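Local atomic coordinates of periplasmic His/Glu/Gln/Arg/opine family-binding protein (Silicibacter pomeroyi, PDB entry 3I6V), a protein that binds lysine in the cleft between its two lobes and probably serves as the periplasmic solute receptor of an amino-acid ABC transporter. Residues A118-E123 with D172-G177; A151-L156 with L167-D172. All blocks are in the same frame, centred on the assembly; numbering follows the deposited sequence.

Contact 1: residues A118-E123 with D172-G177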
ATOM      1  N   ALA A 118      -2.342  10.124  -5.965  1.00 18.58           N
ATOM      2  CA  ALA A 118      -3.193  10.760  -6.969  1.00 18.28           C
ATOM      3  C   ALA A 118      -3.857  12.041  -6.420  1.00 18.84           C
ATOM      4  O   ALA A 118      -3.901  13.037  -7.118  1.00 18.40           O
ATOM      5  CB  ALA A 118      -4.276   9.798  -7.483  1.00 17.79           C
ATOM      6  N   GLY A 119      -4.383  12.005  -5.208  1.00 18.57           N
ATOM      7  CA  GLY A 119      -4.987  13.226  -4.604  1.00 20.29           C
ATOM      8  C   GLY A 119      -4.010  14.408  -4.515  1.00 20.62           C
ATOM      9  O   GLY A 119      -4.366  15.550  -4.822  1.00 20.76           O
ATOM     10  N   TYR A 120      -2.771  14.124  -4.129  1.00 20.81           N
ATOM     11  CA  TYR A 120      -1.730  15.145  -3.970  1.00 20.46           C
ATOM     12  C   TYR A 120      -1.391  15.738  -5.322  1.00 21.12           C
ATOM     13  O   TYR A 120      -1.272  16.960  -5.462  1.00 20.48           O
ATOM     14  CB  TYR A 120      -0.483  14.506  -3.339  1.00 20.35           C
ATOM     15  CG  TYR A 120       0.704  15.444  -3.202  1.00 20.57           C
ATOM     16  CD1 TYR A 120       0.918  16.163  -2.034  1.00 19.87           C
ATOM     17  CD2 TYR A 120       1.631  15.580  -4.244  1.00 21.65           C
ATOM     18  CE1 TYR A 120       2.032  17.031  -1.901  1.00 21.26           C
ATOM     19  CE2 TYR A 120       2.750  16.430  -4.125  1.00 22.65           C
ATOM     20  CZ  TYR A 120       2.943  17.156  -2.962  1.00 24.17           C
ATOM     21  OH  TYR A 120       4.059  17.997  -2.863  1.00 24.64           O
ATOM     22  N   ILE A 121      -1.242  14.883  -6.337  1.00 22.21           N
ATOM     23  CA  ILE A 121      -0.954  15.402  -7.677  1.00 22.15           C
ATOM     24  C   ILE A 121      -2.125  16.196  -8.255  1.00 22.12           C
ATOM     25  O   ILE A 121      -1.904  17.242  -8.895  1.00 22.39           O
ATOM     26  CB  ILE A 121      -0.510  14.288  -8.654  1.00 22.60           C
ATOM     27  CG1 ILE A 121       0.766  13.624  -8.132  1.00 20.91           C
ATOM     28  CG2 ILE A 121      -0.373  14.856 -10.086  1.00 22.32           C
ATOM     29  CD1 ILE A 121       2.018  14.578  -7.982  1.00 19.22           C
ATOM     30  N   ALA A 122      -3.359  15.747  -8.004  1.00 21.81           N
ATOM     31  CA  ALA A 122      -4.533  16.437  -8.551  1.00 23.58           C
ATOM     32  C   ALA A 122      -4.644  17.849  -7.957  1.00 24.42           C
ATOM     33  O   ALA A 122      -5.052  18.764  -8.664  1.00 24.35           O
ATOM     34  CB  ALA A 122      -5.844  15.672  -8.282  1.00 23.35           C
ATOM     35  N   GLU A 123      -4.298  17.996  -6.671  1.00 23.26           N
ATOM     36  CA  GLU A 123      -4.294  19.330  -6.017  1.00 24.15           C
ATOM     37  C   GLU A 123      -3.107  20.206  -6.506  1.00 25.39           C
ATOM     38  O   GLU A 123      -3.195  21.441  -6.489  1.00 25.13           O
ATOM     39  CB  GLU A 123      -4.287  19.206  -4.484  1.00 22.75           C
ATOM     40  CG  GLU A 123      -4.180  20.596  -3.776  1.00 25.35           C
ATOM     41  CD  GLU A 123      -4.247  20.528  -2.246  1.00 26.86           C
ATOM     42  OE1 GLU A 123      -4.922  19.574  -1.732  1.00 24.91           O
ATOM     43  OE2 GLU A 123      -3.656  21.454  -1.583  1.00 21.88           O
ATOM     44  N   ASP A 172      12.028  15.937  -3.914  1.00 35.50           N
ATOM     45  CA  ASP A 172      12.116  15.629  -2.492  1.00 36.05           C
ATOM     46  C   ASP A 172      11.004  14.668  -2.142  1.00 34.54           C
ATOM     47  O   ASP A 172       9.975  14.693  -2.782  1.00 34.32           O
ATOM     48  CB  ASP A 172      11.949  16.918  -1.681  1.00 37.43           C
ATOM     49  CG  ASP A 172      12.975  17.983  -2.069  1.00 41.00           C
ATOM     50  OD1 ASP A 172      12.609  18.920  -2.823  1.00 45.16           O
ATOM     51  OD2 ASP A 172      14.142  17.859  -1.647  1.00 43.22           O
ATOM     52  N   ASP A 173      11.221  13.854  -1.125  1.00 33.47           N
ATOM     53  CA  ASP A 173      10.175  13.072  -0.486  1.00 33.58           C
ATOM     54  C   ASP A 173       9.018  13.962   0.037  1.00 33.01           C
ATOM     55  O   ASP A 173       9.234  15.114   0.404  1.00 31.28           O
ATOM     56  CB  ASP A 173      10.774  12.290   0.683  1.00 33.82           C
ATOM     57  CG  ASP A 173      11.745  11.177   0.238  1.00 37.36           C
ATOM     58  OD1 ASP A 173      11.807  10.829  -0.976  1.00 38.01           O
ATOM     59  OD2 ASP A 173      12.440  10.644   1.136  1.00 39.77           O
ATOM     60  N   VAL A 174       7.803  13.409   0.076  1.00 32.36           N
ATOM     61  CA  VAL A 174       6.613  14.108   0.586  1.00 31.43           C
ATOM     62  C   VAL A 174       5.923  13.182   1.599  1.00 31.85           C
ATOM     63  O   VAL A 174       5.581  12.032   1.272  1.00 30.17           O
ATOM     64  CB  VAL A 174       5.621  14.470  -0.551  1.00 31.19           C
ATOM     65  CG1 VAL A 174       4.411  15.271  -0.019  1.00 31.59           C
ATOM     66  CG2 VAL A 174       6.316  15.229  -1.690  1.00 32.27           C
ATOM     67  N   PRO A 175       5.693  13.667   2.836  1.00 31.99           N
ATOM     68  CA  PRO A 175       4.972  12.794   3.786  1.00 32.04           C
ATOM     69  C   PRO A 175       3.471  12.817   3.487  1.00 31.58           C
ATOM     70  O   PRO A 175       2.892  13.892   3.361  1.00 31.76           O
ATOM     71  CB  PRO A 175       5.284  13.419   5.164  1.00 32.88           C
ATOM     72  CG  PRO A 175       6.360  14.484   4.901  1.00 33.46           C
ATOM     73  CD  PRO A 175       6.109  14.931   3.465  1.00 32.82           C
ATOM     74  N   LEU A 176       2.834  11.653   3.336  1.00 30.61           N
ATOM     75  CA  LEU A 176       1.395  11.630   3.063  1.00 30.00           C
ATOM     76  C   LEU A 176       0.756  10.510   3.817  1.00 30.12           C
ATOM     77  O   LEU A 176       1.277   9.381   3.787  1.00 29.30           O
ATOM     78  CB  LEU A 176       1.115  11.438   1.548  1.00 29.34           C
ATOM     79  CG  LEU A 176       1.278  12.583   0.576  1.00 27.12           C
ATOM     80  CD1 LEU A 176       1.002  12.111  -0.889  1.00 22.61           C
ATOM     81  CD2 LEU A 176       0.333  13.777   0.950  1.00 24.93           C
ATOM     82  N   GLY A 177      -0.359  10.804   4.515  1.00 29.38           N
ATOM     83  CA  GLY A 177      -1.226   9.745   5.042  1.00 27.78           C
ATOM     84  C   GLY A 177      -0.818   9.258   6.421  1.00 28.62           C
ATOM     85  O   GLY A 177       0.265   9.590   6.906  1.00 27.96           O
TER
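Y120, on helix 116-123, lays its aromatic side chain along the apolar side chains of V174 and L176, and within 118-123 it is the one residue that touches segment 172-177. The two partners divide the tyrosine along its length. V174 meets the outer part of the ring from the opposite direction: its CG1 lies 3.5 Å from CE1 of Y120, the closest approach of the contact, while V174 CG2 sits 3.8 Å from the phenol oxygen OH of Y120. L176 runs across the base of the tyrosine at about a right angle, its CD1 reaching 3.7 Å from Y120 CB and its CD2 3.9 Å from Y120 CD1. Both aliphatic groups come to the ring obliquely, so the fit is one of methyl groups following the length of a flat side chain, without a hydrogen bond between the segments.

The first torsions of Y120 and V174 contribute to this. With CG of Y120 anti to the backbone N (chi1 176°), the ring extends away from the helix to the strand; V174 places CG1 in the same relation to its own N, which delivers one methyl to the rim of the ring and the other to the hydroxyl end.

F150 stacks its ring with that of Y120 and also touches V174 and L176, so the helix residue and the two side chains meet on a common neighbour in strand 148-152. Backbone hydrogen bonds between V174 and S94 bring in strand 93-98. The side chain of L176 is about 7 Å from the bound lysine, without being one of the residues that line the pocket. The arrangement is a helix layered on a mixed sheet in the alpha/beta lobe of a family 3 solute-binding protein.

Contact 2: residues A151-L156 with L167-D172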
ATOM      1  N   ALA A 151       4.536   8.069  -6.116  1.00 19.97           N
ATOM      2  CA  ALA A 151       4.064   6.849  -5.481  1.00 20.77           C
ATOM      3  C   ALA A 151       4.737   6.658  -4.158  1.00 21.60           C
ATOM      4  O   ALA A 151       5.621   7.418  -3.777  1.00 22.73           O
ATOM      5  CB  ALA A 151       4.374   5.601  -6.411  1.00 20.65           C
ATOM      6  N   ASP A 152       4.343   5.602  -3.468  1.00 22.33           N
ATOM      7  CA  ASP A 152       4.909   5.275  -2.179  1.00 23.28           C
ATOM      8  C   ASP A 152       6.385   4.947  -2.342  1.00 24.36           C
ATOM      9  O   ASP A 152       6.766   4.182  -3.277  1.00 23.75           O
ATOM     10  CB  ASP A 152       4.175   4.072  -1.643  1.00 23.03           C
ATOM     11  CG  ASP A 152       4.663   3.648  -0.319  1.00 27.83           C
ATOM     12  OD1 ASP A 152       4.245   4.260   0.693  1.00 25.95           O
ATOM     13  OD2 ASP A 152       5.431   2.652  -0.296  1.00 31.07           O
ATOM     14  N   ARG A 153       7.209   5.519  -1.458  1.00 23.47           N
ATOM     15  CA  ARG A 153       8.646   5.379  -1.545  1.00 25.09           C
ATOM     16  C   ARG A 153       9.055   3.910  -1.382  1.00 25.97           C
ATOM     17  O   ARG A 153       9.969   3.440  -2.078  1.00 26.20           O
ATOM     18  CB  ARG A 153       9.384   6.235  -0.504  1.00 25.38           C
ATOM     19  CG  ARG A 153      10.928   6.180  -0.689  1.00 27.93           C
ATOM     20  CD  ARG A 153      11.720   7.125   0.254  1.00 30.49           C
ATOM     21  NE  ARG A 153      13.129   6.841   0.047  1.00 34.31           N
ATOM     22  CZ  ARG A 153      13.876   7.388  -0.908  1.00 33.58           C
ATOM     23  NH1 ARG A 153      13.382   8.314  -1.730  1.00 31.56           N
ATOM     24  NH2 ARG A 153      15.143   7.028  -1.017  1.00 35.38           N
ATOM     25  N   ASP A 154       8.411   3.186  -0.474  1.00 26.05           N
ATOM     26  CA  ASP A 154       8.801   1.804  -0.294  1.00 27.86           C
ATOM     27  C   ASP A 154       8.448   0.890  -1.467  1.00 27.60           C
ATOM     28  O   ASP A 154       9.109  -0.145  -1.664  1.00 27.82           O
ATOM     29  CB  ASP A 154       8.325   1.257   1.040  1.00 28.71           C
ATOM     30  CG  ASP A 154       9.080   1.891   2.210  1.00 33.74           C
ATOM     31  OD1 ASP A 154       9.975   2.731   1.963  1.00 37.08           O
ATOM     32  OD2 ASP A 154       8.769   1.565   3.355  1.00 38.60           O
ATOM     33  N   TYR A 155       7.434   1.283  -2.241  1.00 25.71           N
ATOM     34  CA  TYR A 155       7.109   0.583  -3.466  1.00 25.14           C
ATOM     35  C   TYR A 155       8.214   0.895  -4.504  1.00 25.19           C
ATOM     36  O   TYR A 155       8.709  -0.011  -5.227  1.00 24.04           O
ATOM     37  CB  TYR A 155       5.730   1.017  -3.982  1.00 24.31           C
ATOM     38  CG  TYR A 155       5.412   0.515  -5.383  1.00 25.22           C
ATOM     39  CD1 TYR A 155       5.206  -0.851  -5.641  1.00 25.12           C
ATOM     40  CD2 TYR A 155       5.322   1.407  -6.446  1.00 25.53           C
ATOM     41  CE1 TYR A 155       4.905  -1.305  -6.951  1.00 25.48           C
ATOM     42  CE2 TYR A 155       5.030   0.982  -7.724  1.00 26.55           C
ATOM     43  CZ  TYR A 155       4.844  -0.364  -7.983  1.00 27.61           C
ATOM     44  OH  TYR A 155       4.596  -0.721  -9.287  1.00 28.36           O
ATOM     45  N   LEU A 156       8.601   2.163  -4.573  1.00 23.74           N
ATOM     46  CA  LEU A 156       9.589   2.624  -5.579  1.00 24.92           C
ATOM     47  C   LEU A 156      11.050   2.201  -5.323  1.00 25.98           C
ATOM     48  O   LEU A 156      11.775   1.976  -6.287  1.00 26.66           O
ATOM     49  CB  LEU A 156       9.520   4.137  -5.804  1.00 24.54           C
ATOM     50  CG  LEU A 156       8.212   4.669  -6.392  1.00 24.03           C
ATOM     51  CD1 LEU A 156       8.117   6.210  -6.182  1.00 24.33           C
ATOM     52  CD2 LEU A 156       7.991   4.288  -7.875  1.00 22.85           C
ATOM     53  N   LEU A 167      15.794   4.201 -14.143  1.00 29.82           N
ATOM     54  CA  LEU A 167      14.813   4.945 -13.302  1.00 29.69           C
ATOM     55  C   LEU A 167      15.547   5.492 -12.123  1.00 29.52           C
ATOM     56  O   LEU A 167      16.452   4.850 -11.624  1.00 29.30           O
ATOM     57  CB  LEU A 167      13.675   4.052 -12.781  1.00 27.50           C
ATOM     58  CG  LEU A 167      12.722   3.554 -13.857  1.00 27.38           C
ATOM     59  CD1 LEU A 167      11.832   2.411 -13.298  1.00 25.92           C
ATOM     60  CD2 LEU A 167      11.922   4.688 -14.558  1.00 24.76           C
ATOM     61  N   MET A 168      15.147   6.679 -11.663  1.00 30.46           N
ATOM     62  CA  MET A 168      15.820   7.282 -10.525  1.00 30.71           C
ATOM     63  C   MET A 168      14.866   8.181  -9.710  1.00 29.71           C
ATOM     64  O   MET A 168      13.922   8.749 -10.240  1.00 28.82           O
ATOM     65  CB  MET A 168      17.039   8.096 -11.005  1.00 31.10           C
ATOM     66  CG  MET A 168      16.677   9.258 -11.972  1.00 33.84           C
ATOM     67  SD  MET A 168      17.990   9.594 -13.209  1.00 36.20           S
ATOM     68  CE  MET A 168      17.852   8.093 -14.179  1.00 38.13           C
ATOM     69  N   PHE A 169      15.150   8.315  -8.425  1.00 30.50           N
ATOM     70  CA  PHE A 169      14.444   9.312  -7.604  1.00 31.16           C
ATOM     71  C   PHE A 169      14.801  10.748  -8.012  1.00 31.93           C
ATOM     72  O   PHE A 169      15.973  11.066  -8.242  1.00 30.91           O
ATOM     73  CB  PHE A 169      14.773   9.098  -6.138  1.00 31.05           C
ATOM     74  CG  PHE A 169      14.141   7.858  -5.548  1.00 30.98           C
ATOM     75  CD1 PHE A 169      14.935   6.801  -5.087  1.00 29.01           C
ATOM     76  CD2 PHE A 169      12.740   7.757  -5.445  1.00 30.97           C
ATOM     77  CE1 PHE A 169      14.341   5.643  -4.531  1.00 29.77           C
ATOM     78  CE2 PHE A 169      12.127   6.607  -4.886  1.00 29.54           C
ATOM     79  CZ  PHE A 169      12.932   5.555  -4.413  1.00 28.98           C
ATOM     80  N   VAL A 170      13.780  11.600  -8.116  1.00 32.88           N
ATOM     81  CA  VAL A 170      13.966  13.021  -8.394  1.00 33.34           C
ATOM     82  C   VAL A 170      13.133  13.849  -7.389  1.00 34.05           C
ATOM     83  O   VAL A 170      12.104  13.376  -6.870  1.00 33.20           O
ATOM     84  CB  VAL A 170      13.585  13.355  -9.864  1.00 33.25           C
ATOM     85  CG1 VAL A 170      14.515  12.629 -10.824  1.00 33.80           C
ATOM     86  CG2 VAL A 170      12.161  12.942 -10.168  1.00 33.84           C
ATOM     87  N   GLY A 171      13.588  15.063  -7.092  1.00 34.65           N
ATOM     88  CA  GLY A 171      12.844  15.954  -6.187  1.00 34.78           C
ATOM     89  C   GLY A 171      12.964  15.504  -4.742  1.00 35.34           C
ATOM     90  O   GLY A 171      13.885  14.778  -4.363  1.00 35.51           O
ATOM     91  N   ASP A 172      12.028  15.937  -3.914  1.00 35.50           N
ATOM     92  CA  ASP A 172      12.116  15.629  -2.492  1.00 36.05           C
ATOM     93  C   ASP A 172      11.004  14.668  -2.142  1.00 34.54           C
ATOM     94  O   ASP A 172       9.975  14.693  -2.782  1.00 34.32           O
ATOM     95  CB  ASP A 172      11.949  16.918  -1.681  1.00 37.43           C
ATOM     96  CG  ASP A 172      12.975  17.983  -2.069  1.00 41.00           C
ATOM     97  OD1 ASP A 172      12.609  18.920  -2.823  1.00 45.16           O
ATOM     98  OD2 ASP A 172      14.142  17.859  -1.647  1.00 43.22           O
TER
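R153 reaches from the first turn of helix 153-162 to lay its guanidinium over the ring of F169 on strand 168-170. From CB the side chain leaves with CG anti to the backbone N (chi1 -175°) and stays extended through CD to NE, touching S95 of strand 93-98, and carries the guanidinium to F169. Contact begins at CZ, 4.0 Å from F169 CE1. NH1 stands over the centre of the ring, 3.6 Å above its plane, and NH2 lies toward one side, 3.9 Å from F169 CE1. The two planes are inclined by 27°, and CZ is 4.2 Å from the ring centroid, only 16° off the normal: a stacked cation-pi pair. NH1 also forms a salt bridge with D173, which probably steadies the group above the ring.

L156, one turn further along the helix, touches the same phenylalanine obliquely through its CB, 3.7 Å from F169 CE2. D152, right before the helix, is its N-cap; its OD2 accepts a hydrogen bond from Y155 N at 3.1 Å.

The side chain of F169 packs from strand 168-170 against V157 and V160 of helix 153-162 and against S95 and V97 of the paired strand 93-98, while L156 packs further on I138 of helix 134-142.

Contacts 1 and 2 occupy one lobe, their centres about 12 Å apart, and both reach the mixed sheet in which strand 93-98 pairs with 148-152, 168-170 and 172-175. Along the chain, both segments of contact 2 fall between the two segments of contact 1, apart from the shared D172, which comes just after the corner at G171 where strand 168-170 gives way to strand 172-175. A salt bridge joins the two contacts directly, with D173 OD1 3.1 Å from R153 NH1. Together they show how one lobe of a binding protein is knit, its consecutive strands each receiving a different helix, beside the cleft that holds lysine.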